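Putative cell wall hydrolase phosphatase-associated protein (Clostridioides difficile, PDB 7CFL) is a C. difficile autolysin of the NlpC/P60 (C40) peptidase family, represented here by its catalytic domain, which probably cleaves cell-wall peptides as a cysteine-type endopeptidase. Local coordinates at residues S56-R59 against D63-K66; G104-A109 against S125-R130. All coordinates share one frame; numbering follows the deposited sequence.

Contacts 1 and 2 belong to the same NlpC/P60 domain but lie on opposite sides of its centre, with their own centres 19 Å apart and their nearest atoms about 9 Å apart, so neither touches the other. Contact 1 reaches the start of helix 41-53, where enzymes of this family usually carry the catalytic cysteine: the Q64 amide bonds to S42, while R59 pairs with D40 and E34 and has its side chain about 3 Å from a bound citrate, probably from the crystallisation liquor. Contact 2 borders the probable catalytic histidine pair, to which it contributes H108.

Contact 1 of 2, residues S56-R59 against D63-K66; sequences SIPR and DQSK
Q64 meets both I57 and P58 through its terminal amide, and the two approaches differ in kind. The I57 methyl CD1 lies over a flat face of that amide: it is 3.4 Å from Q64 CD and at nearly equal range from Q64 NE2 and Q64 OE1 (3.5 and 3.6 Å), as expected for a methyl above the group. I57 places CG1 between its backbone N and carbonyl carbon (chi1 76°), and the extended chi2 carries CD1 onward to the amide. P58 contributes its carbonyl instead. Q64 NE2 donates to P58 O over 2.9 Å, with an N-H...O angle of 148° and the donor tilted 22° from the carbonyl plane. Because Q64 NE2 also bonds to S42 O and Q64 OE1 to T45 OG1, the buried amide has polar partners at both ends, which should fix its rotation. The pyrrolidine ring packs on D63: P58 CB stands 3.6 Å from D63 CB, and P58 CG lies against the D63 carbonyl; P58 CB also approaches Q64 CG. The loop before helix 61-64 thus packs back onto that helix, whose residue Q64 bridges to helix 41-53. I57 rests on T45 and M49 of helix 41-53, and both I57 and Q64 touch L81 of strand 81-84.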
ATOM      1  N   SER A  56       8.818  -8.844   7.160  1.00 25.55           N
ATOM      2  CA  SER A  56       8.823  -9.482   5.823  1.00 25.54           C
ATOM      3  C   SER A  56       7.386  -9.698   5.367  1.00 23.39           C
ATOM      4  O   SER A  56       6.630 -10.438   6.072  1.00 28.90           O
ATOM      5  CB  SER A  56       9.585 -10.779   5.830  1.00 29.27           C
ATOM      6  OG  SER A  56      10.928 -10.573   6.257  1.00 32.60           O
ATOM      7  N   ILE A  57       6.996  -9.069   4.259  1.00 21.60           N
ATOM      8  CA  ILE A  57       5.693  -9.366   3.590  1.00 21.26           C
ATOM      9  C   ILE A  57       5.974  -9.910   2.194  1.00 23.52           C
ATOM     10  O   ILE A  57       7.082  -9.677   1.630  1.00 22.76           O
ATOM     11  CB  ILE A  57       4.768  -8.133   3.576  1.00 22.54           C
ATOM     12  CG1 ILE A  57       5.181  -7.110   2.523  1.00 18.60           C
ATOM     13  CG2 ILE A  57       4.654  -7.533   4.983  1.00 22.38           C
ATOM     14  CD1 ILE A  57       4.421  -5.806   2.547  1.00 19.51           C
ATOM     15  N   PRO A  58       4.982 -10.598   1.590  1.00 22.05           N
ATOM     16  CA  PRO A  58       5.088 -11.085   0.213  1.00 24.50           C
ATOM     17  C   PRO A  58       5.399  -9.994  -0.812  1.00 21.38           C
ATOM     18  O   PRO A  58       5.177  -8.826  -0.573  1.00 21.47           O
ATOM     19  CB  PRO A  58       3.699 -11.670  -0.095  1.00 26.28           C
ATOM     20  CG  PRO A  58       3.183 -12.100   1.270  1.00 25.25           C
ATOM     21  CD  PRO A  58       3.727 -11.057   2.224  1.00 19.85           C
ATOM     22  N   ARG A  59       5.964 -10.429  -1.942  1.00 24.34           N
ATOM     23  CA  ARG A  59       6.378  -9.510  -3.029  1.00 24.91           C
ATOM     24  C   ARG A  59       5.188  -8.868  -3.730  1.00 24.11           C
ATOM     25  O   ARG A  59       5.280  -7.647  -3.905  1.00 25.50           O
ATOM     26  CB  ARG A  59       7.264 -10.226  -4.043  1.00 24.10           C
ATOM     27  CG  ARG A  59       7.676  -9.359  -5.229  1.00 25.26           C
ATOM     28  CD  ARG A  59       8.410  -8.104  -4.796  1.00 27.13           C
ATOM     29  NE  ARG A  59       8.776  -7.209  -5.883  1.00 24.51           N
ATOM     30  CZ  ARG A  59       7.990  -6.281  -6.439  1.00 24.63           C
ATOM     31  NH1 ARG A  59       6.731  -6.100  -6.034  1.00 24.94           N
ATOM     32  NH2 ARG A  59       8.489  -5.512  -7.396  1.00 27.04           N
ATOM     33  N   ASP A  63      -0.707 -11.521  -2.991  1.00 22.15           N
ATOM     34  CA  ASP A  63      -0.131 -12.373  -1.921  1.00 21.00           C
ATOM     35  C   ASP A  63      -0.068 -11.557  -0.618  1.00 20.00           C
ATOM     36  O   ASP A  63      -0.415 -12.100   0.447  1.00 19.95           O
ATOM     37  CB  ASP A  63       1.243 -12.901  -2.373  1.00 20.45           C
ATOM     38  CG  ASP A  63       1.151 -13.880  -3.543  1.00 24.12           C
ATOM     39  OD1 ASP A  63       0.085 -14.437  -3.731  1.00 30.75           O
ATOM     40  OD2 ASP A  63       2.151 -14.055  -4.308  1.00 27.04           O
ATOM     41  N   GLN A  64       0.292 -10.275  -0.673  1.00 21.08           N
ATOM     42  CA  GLN A  64       0.280  -9.401   0.528  1.00 19.05           C
ATOM     43  C   GLN A  64      -1.155  -9.387   1.077  1.00 20.37           C
ATOM     44  O   GLN A  64      -1.290  -9.447   2.295  1.00 20.22           O
ATOM     45  CB  GLN A  64       0.772  -7.995   0.227  1.00 17.72           C
ATOM     46  CG  GLN A  64       2.230  -7.931  -0.227  1.00 17.25           C
ATOM     47  CD  GLN A  64       2.629  -6.482  -0.321  1.00 19.30           C
ATOM     48  OE1 GLN A  64       1.875  -5.558  -0.034  1.00 19.01           O
ATOM     49  NE2 GLN A  64       3.819  -6.247  -0.837  1.00 18.37           N
ATOM     50  N   SER A  65      -2.152  -9.421   0.197  1.00 18.93           N
ATOM     51  CA  SER A  65      -3.605  -9.425   0.563  1.00 19.22           C
ATOM     52  C   SER A  65      -3.994 -10.667   1.359  1.00 21.96           C
ATOM     53  O   SER A  65      -5.149 -10.666   1.913  1.00 23.59           O
ATOM     54  CB  SER A  65      -4.475  -9.272  -0.684  1.00 25.65           C
ATOM     55  OG  SER A  65      -5.847  -9.083  -0.344  1.00 25.82           O
ATOM     56  N   LYS A  66      -3.196 -11.738   1.339  1.00 22.89           N
ATOM     57  CA  LYS A  66      -3.537 -13.020   2.034  1.00 21.03           C
ATOM     58  C   LYS A  66      -2.668 -13.169   3.290  1.00 20.89           C
ATOM     59  O   LYS A  66      -2.659 -14.271   3.864  1.00 24.40           O
ATOM     60  CB  LYS A  66      -3.308 -14.195   1.073  1.00 28.01           C
ATOM     61  CG  LYS A  66      -4.221 -14.234  -0.144  1.00 27.43           C
ATOM     62  CD  LYS A  66      -4.008 -15.450  -1.035  1.00 36.72           C
ATOM     63  CE  LYS A  66      -3.094 -15.185  -2.212  1.00 48.82           C
ATOM     64  NZ  LYS A  66      -2.968 -16.361  -3.106  1.00 56.34           N
TER

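Contact 2 of 2, residues G104-A109 against S125-R130; sequences GDMIHA and SYYSSR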
ATOM      1  N   GLY A 104      -8.453   8.341   6.189  1.00 26.50           N
ATOM      2  CA  GLY A 104      -8.675   7.794   4.832  1.00 25.01           C
ATOM      3  C   GLY A 104      -7.431   7.802   3.958  1.00 22.10           C
ATOM      4  O   GLY A 104      -7.491   7.171   2.907  1.00 26.06           O
ATOM      5  N   ASP A 105      -6.373   8.480   4.392  1.00 22.24           N
ATOM      6  CA  ASP A 105      -5.145   8.676   3.577  1.00 23.83           C
ATOM      7  C   ASP A 105      -4.343   7.370   3.540  1.00 23.05           C
ATOM      8  O   ASP A 105      -4.226   6.687   4.572  1.00 22.26           O
ATOM      9  CB  ASP A 105      -4.328   9.843   4.123  1.00 25.56           C
ATOM     10  CG  ASP A 105      -4.842  11.214   3.715  1.00 23.82           C
ATOM     11  OD1 ASP A 105      -5.627  11.296   2.756  1.00 34.12           O
ATOM     12  OD2 ASP A 105      -4.482  12.183   4.377  1.00 37.35           O
ATOM     13  N   MET A 106      -3.770   7.037   2.379  1.00 23.83           N
ATOM     14  CA  MET A 106      -2.730   5.994   2.306  1.00 19.67           C
ATOM     15  C   MET A 106      -1.538   6.563   1.538  1.00 18.70           C
ATOM     16  O   MET A 106      -1.736   7.447   0.677  1.00 21.63           O
ATOM     17  CB  MET A 106      -3.205   4.737   1.576  1.00 20.80           C
ATOM     18  CG  MET A 106      -3.704   5.002   0.144  1.00 20.85           C
ATOM     19  SD  MET A 106      -4.115   3.479  -0.678  0.75 20.89           S
ATOM     20  CE  MET A 106      -4.737   4.073  -2.237  1.00 23.87           C
ATOM     21  N   ILE A 107      -0.378   6.053   1.869  1.00 19.22           N
ATOM     22  CA  ILE A 107       0.829   6.313   1.039  1.00 20.36           C
ATOM     23  C   ILE A 107       1.035   5.102   0.123  1.00 22.50           C
ATOM     24  O   ILE A 107       0.934   3.974   0.582  1.00 21.57           O
ATOM     25  CB  ILE A 107       2.050   6.669   1.892  1.00 21.28           C
ATOM     26  CG1 ILE A 107       3.265   7.086   1.018  1.00 22.04           C
ATOM     27  CG2 ILE A 107       2.429   5.524   2.809  1.00 21.19           C
ATOM     28  CD1 ILE A 107       4.274   7.886   1.799  1.00 24.69           C
ATOM     29  N   HIS A 108       1.446   5.339  -1.134  1.00 20.00           N
ATOM     30  CA  HIS A 108       1.557   4.237  -2.118  1.00 20.76           C
ATOM     31  C   HIS A 108       2.401   4.687  -3.297  1.00 20.20           C
ATOM     32  O   HIS A 108       2.534   5.897  -3.527  1.00 22.37           O
ATOM     33  CB  HIS A 108       0.187   3.705  -2.579  1.00 24.45           C
ATOM     34  CG  HIS A 108      -0.692   4.699  -3.252  1.00 19.58           C
ATOM     35  ND1 HIS A 108      -1.432   4.392  -4.384  1.00 24.21           N
ATOM     36  CD2 HIS A 108      -0.913   6.006  -3.012  1.00 21.53           C
ATOM     37  CE1 HIS A 108      -2.105   5.453  -4.767  1.00 28.18           C
ATOM     38  NE2 HIS A 108      -1.806   6.452  -3.946  1.00 26.74           N
ATOM     39  N   ALA A 109       2.797   3.709  -4.076  1.00 20.92           N
ATOM     40  CA  ALA A 109       3.522   3.955  -5.337  1.00 21.21           C
ATOM     41  C   ALA A 109       2.436   3.951  -6.430  1.00 27.61           C
ATOM     42  O   ALA A 109       1.982   2.855  -6.830  1.00 31.04           O
ATOM     43  CB  ALA A 109       4.508   2.870  -5.500  1.00 18.69           C
ATOM     44  N   SER A 125     -13.732   8.829  -4.792  1.00 40.38           N
ATOM     45  CA  SER A 125     -14.602   8.077  -5.731  1.00 44.32           C
ATOM     46  C   SER A 125     -13.779   6.986  -6.427  1.00 48.86           C
ATOM     47  O   SER A 125     -14.282   5.848  -6.517  1.00 56.85           O
ATOM     48  CB  SER A 125     -15.292   8.988  -6.720  1.00 53.66           C
ATOM     49  OG  SER A 125     -14.359   9.662  -7.552  1.00 55.58           O
ATOM     50  N   TYR A 126     -12.547   7.301  -6.843  1.00 41.95           N
ATOM     51  CA  TYR A 126     -11.680   6.368  -7.606  1.00 45.91           C
ATOM     52  C   TYR A 126     -11.372   5.116  -6.772  1.00 43.78           C
ATOM     53  O   TYR A 126     -11.678   3.998  -7.255  1.00 56.61           O
ATOM     54  CB  TYR A 126     -10.403   7.048  -8.111  1.00 48.72           C
ATOM     55  CG  TYR A 126      -9.554   6.174  -9.005  1.00 63.30           C
ATOM     56  CD1 TYR A 126     -10.133   5.346  -9.962  1.00 61.17           C
ATOM     57  CD2 TYR A 126      -8.167   6.177  -8.912  1.00 64.36           C
ATOM     58  CE1 TYR A 126      -9.366   4.542 -10.788  1.00 59.92           C
ATOM     59  CE2 TYR A 126      -7.382   5.379  -9.734  1.00 62.65           C
ATOM     60  CZ  TYR A 126      -7.986   4.558 -10.673  1.00 65.02           C
ATOM     61  OH  TYR A 126      -7.231   3.766 -11.488  1.00 67.62           O
ATOM     62  N   TYR A 127     -10.809   5.267  -5.570  1.00 28.59           N
ATOM     63  CA  TYR A 127     -10.336   4.105  -4.764  1.00 28.45           C
ATOM     64  C   TYR A 127     -11.501   3.376  -4.072  1.00 32.72           C
ATOM     65  O   TYR A 127     -11.453   2.139  -4.019  1.00 33.81           O
ATOM     66  CB  TYR A 127      -9.218   4.505  -3.801  1.00 31.93           C
ATOM     67  CG  TYR A 127      -7.962   4.944  -4.517  1.00 27.15           C
ATOM     68  CD1 TYR A 127      -7.064   4.034  -5.057  1.00 32.65           C
ATOM     69  CD2 TYR A 127      -7.690   6.285  -4.678  1.00 26.23           C
ATOM     70  CE1 TYR A 127      -5.920   4.454  -5.718  1.00 31.10           C
ATOM     71  CE2 TYR A 127      -6.555   6.726  -5.343  1.00 32.91           C
ATOM     72  CZ  TYR A 127      -5.671   5.806  -5.872  1.00 34.92           C
ATOM     73  OH  TYR A 127      -4.557   6.239  -6.540  1.00 42.04           O
ATOM     74  N   SER A 128     -12.508   4.087  -3.569  1.00 32.68           N
ATOM     75  CA  SER A 128     -13.502   3.501  -2.632  1.00 31.97           C
ATOM     76  C   SER A 128     -14.177   2.252  -3.240  1.00 32.11           C
ATOM     77  O   SER A 128     -14.249   1.208  -2.555  1.00 32.44           O
ATOM     78  CB  SER A 128     -14.520   4.519  -2.192  1.00 35.87           C
ATOM     79  OG  SER A 128     -15.273   4.008  -1.104  1.00 38.53           O
ATOM     80  N   SER A 129     -14.644   2.321  -4.490  1.00 30.32           N
ATOM     81  CA  SER A 129     -15.354   1.199  -5.170  1.00 38.72           C
ATOM     82  C   SER A 129     -14.409   0.012  -5.459  1.00 32.52           C
ATOM     83  O   SER A 129     -14.908  -1.116  -5.622  1.00 36.67           O
ATOM     84  CB  SER A 129     -16.062   1.684  -6.421  1.00 40.61           C
ATOM     85  OG  SER A 129     -15.137   2.036  -7.441  1.00 42.97           O
ATOM     86  N   ARG A 130     -13.089   0.238  -5.502  1.00 29.97           N
ATOM     87  CA  ARG A 130     -12.076  -0.801  -5.832  1.00 29.08           C
ATOM     88  C   ARG A 130     -11.513  -1.462  -4.563  1.00 29.45           C
ATOM     89  O   ARG A 130     -10.811  -2.497  -4.689  1.00 27.94           O
ATOM     90  CB  ARG A 130     -10.950  -0.167  -6.654  1.00 29.55           C
ATOM     91  CG  ARG A 130     -11.400   0.374  -8.002  1.00 31.98           C
ATOM     92  CD  ARG A 130     -10.391   1.347  -8.583  1.00 41.30           C
ATOM     93  NE  ARG A 130      -9.135   0.674  -8.835  1.00 44.12           N
ATOM     94  CZ  ARG A 130      -7.916   1.173  -8.615  1.00 57.70           C
ATOM     95  NH1 ARG A 130      -7.749   2.385  -8.099  1.00 62.07           N
ATOM     96  NH2 ARG A 130      -6.851   0.440  -8.901  1.00 60.84           N
TER
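Strand 105-110 of the antiparallel sheet carries H108, and the pairing of H108 ND1 with H96 NE2 is consistent with the Cys-His-His triad of NlpC/P60 peptidases; the contact with Y127 borders this probable site. The Y127 hydroxyl reaches the edge of the imidazole, lying near its plane with Y127 OH 3.1 Å from H108 CE1. No hydrogen bond joins these groups. The two side chains arrive from opposite directions, and their rings, with centroids 5.6 Å apart and planes at 83°, meet obliquely. M106 fills the angle between them. Its methyl CE makes a CH-pi contact with Y127, 3.8 Å from the ring centroid and 20° off the normal, while the same methyl sits 3.9 Å above the H108 plane, over the centre of that ring. M106 sends CG between its backbone N and carbonyl carbon (chi1 57°), then runs extended, which brings CE to both aromatic faces. The other face of Y127 receives Y126 CD2, so the phenol ring is bounded on two sides. H108 NE2, next to CE1 in the imidazole, is hydrogen-bonded to S120 OG, and Y127 also touches S120. The short, weakly bonded helix 125-128 therefore packs through Y127 against strand 105-110 and S120 of strand 118-121, while M106 extends the apolar surface to V82 and F84 of strand 81-84.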